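Long-range contact in MDM10 isoform 1 (Saccharomyces cerevisiae, PDB 7BTX), which tethers the endoplasmic reticulum to mitochondria as part of the ERMES complex and acts in late assembly of the outer-membrane TOM translocase: residues Y75-Q80 against K138-Y143. Sequence-based numbering, arbitrary orientation.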
# COMPACT_ATOMS: atom_id res chain seq x y z
N TYR D 75 -20.18 25.56 13.94
CA TYR D 75 -20.67 26.73 14.66
C TYR D 75 -22.18 26.79 14.47
O TYR D 75 -22.68 26.53 13.38
CB TYR D 75 -20.00 28.00 14.14
CG TYR D 75 -20.69 29.26 14.59
CD1 TYR D 75 -20.68 29.64 15.92
CD2 TYR D 75 -21.37 30.06 13.68
CE1 TYR D 75 -21.31 30.79 16.34
CE2 TYR D 75 -22.01 31.21 14.09
CZ TYR D 75 -21.98 31.57 15.42
OH TYR D 75 -22.61 32.71 15.84
N SER D 76 -22.90 27.12 15.54
CA SER D 76 -24.35 27.23 15.47
C SER D 76 -24.88 28.27 16.44
O SER D 76 -24.32 28.46 17.53
CB SER D 76 -25.00 25.89 15.76
OG SER D 76 -24.99 25.64 17.15
N ASP D 77 -25.97 28.93 16.05
CA ASP D 77 -26.63 29.88 16.92
C ASP D 77 -27.42 29.19 18.02
O ASP D 77 -27.63 29.78 19.09
CB ASP D 77 -27.58 30.78 16.12
CG ASP D 77 -26.88 31.56 15.04
OD1 ASP D 77 -25.69 31.29 14.79
OD2 ASP D 77 -27.52 32.44 14.44
N ALA D 78 -27.88 27.97 17.78
CA ALA D 78 -28.63 27.21 18.77
C ALA D 78 -27.67 26.78 19.88
O ALA D 78 -26.91 25.83 19.72
CB ALA D 78 -29.28 25.99 18.13
N GLN D 79 -27.73 27.47 21.01
CA GLN D 79 -26.73 27.31 22.06
C GLN D 79 -27.01 26.14 22.99
O GLN D 79 -26.52 26.14 24.12
CB GLN D 79 -26.60 28.60 22.87
CG GLN D 79 -25.65 29.64 22.27
CD GLN D 79 -24.24 29.10 22.05
OE1 GLN D 79 -23.91 28.62 20.97
NE2 GLN D 79 -23.41 29.20 23.08
N GLN D 80 -27.79 25.15 22.54
CA GLN D 80 -28.07 23.94 23.31
C GLN D 80 -27.73 22.69 22.51
O GLN D 80 -28.28 21.62 22.75
CB GLN D 80 -29.54 23.91 23.74
CG GLN D 80 -29.98 25.04 24.65
CD GLN D 80 -30.40 26.28 23.89
OE1 GLN D 80 -30.66 26.22 22.68
NE2 GLN D 80 -30.48 27.41 24.58
N LYS D 138 -34.25 33.41 14.81
CA LYS D 138 -33.78 32.63 13.68
C LYS D 138 -32.43 32.01 14.01
O LYS D 138 -31.46 32.72 14.28
CB LYS D 138 -33.68 33.50 12.43
CG LYS D 138 -34.97 34.21 12.08
CD LYS D 138 -34.73 35.36 11.12
CE LYS D 138 -34.08 34.89 9.84
NZ LYS D 138 -34.10 35.95 8.80
N LYS D 139 -32.37 30.68 13.99
CA LYS D 139 -31.15 29.95 14.26
C LYS D 139 -30.42 29.62 12.97
O LYS D 139 -30.97 29.76 11.87
CB LYS D 139 -31.47 28.66 15.03
CG LYS D 139 -32.17 28.90 16.34
CD LYS D 139 -31.33 29.78 17.25
CE LYS D 139 -31.87 29.81 18.67
NZ LYS D 139 -31.11 30.77 19.50
N SER D 140 -29.17 29.21 13.11
CA SER D 140 -28.38 28.79 11.96
C SER D 140 -27.36 27.76 12.41
O SER D 140 -27.02 27.69 13.59
CB SER D 140 -27.67 29.97 11.29
OG SER D 140 -28.60 30.88 10.74
N LEU D 141 -26.89 26.96 11.46
CA LEU D 141 -25.83 26.00 11.70
C LEU D 141 -24.86 26.07 10.55
O LEU D 141 -25.28 26.06 9.39
CB LEU D 141 -26.37 24.58 11.87
CG LEU D 141 -25.38 23.46 12.21
CD1 LEU D 141 -26.00 22.54 13.18
CD2 LEU D 141 -25.02 22.66 10.99
N TYR D 142 -23.57 26.14 10.86
CA TYR D 142 -22.52 26.05 9.87
C TYR D 142 -21.62 24.88 10.21
O TYR D 142 -21.15 24.75 11.34
CB TYR D 142 -21.71 27.35 9.81
CG TYR D 142 -22.55 28.54 9.44
CD1 TYR D 142 -23.14 29.33 10.41
CD2 TYR D 142 -22.76 28.87 8.11
CE1 TYR D 142 -23.91 30.41 10.08
CE2 TYR D 142 -23.52 29.95 7.77
CZ TYR D 142 -24.09 30.72 8.75
OH TYR D 142 -24.86 31.80 8.40
N TYR D 143 -21.40 24.02 9.23
CA TYR D 143 -20.63 22.81 9.46
C TYR D 143 -19.76 22.57 8.24
O TYR D 143 -20.24 22.71 7.12
CB TYR D 143 -21.54 21.62 9.72
CG TYR D 143 -20.85 20.28 9.69
CD1 TYR D 143 -20.10 19.83 10.76
CD2 TYR D 143 -20.96 19.45 8.58
CE1 TYR D 143 -19.47 18.61 10.73
CE2 TYR D 143 -20.33 18.24 8.54
CZ TYR D 143 -19.59 17.82 9.62
OH TYR D 143 -18.97 16.60 9.57
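With CG of Y75 anti to its backbone N (chi1 166°) and CG of Y142 anti to its carbonyl carbon (chi1 -61°), the two side chains lie side by side, pointing the same way, on one face of an antiparallel pair in the mitochondrial beta-barrel wall, joining strands 68-76 and 140-147. Y142 CD1 meets the edge of the Y75 ring, near its plane, 3.8 Å from Y75 CD2. Beneath them Y75 and Y142 form the hydrogen-bonded pair: Y75 N donates to Y142 O (2.9 Å) and Y142 N to Y75 O (2.7 Å). S76 and L141, the next pair, are non-hydrogen-bonded and turn to the opposite face; just beyond the strand ends, A78 and K139 both touch F12 of helix 5-16. S140 O receives D77 N at 2.9 Å, while S76 CA approaches the same oxygen at 3.3 Å in a CA-H...O contact. Strand 140-147 pairs along its other edge with strand 152-162, whose K159 hydrogen-bonds both S140 OG and Y142 OH. Where the chain leaves strand 68-76, the bent side chain of K139 runs beside the backbone of D77 and A78, its CD 3.9 Å from A78 N.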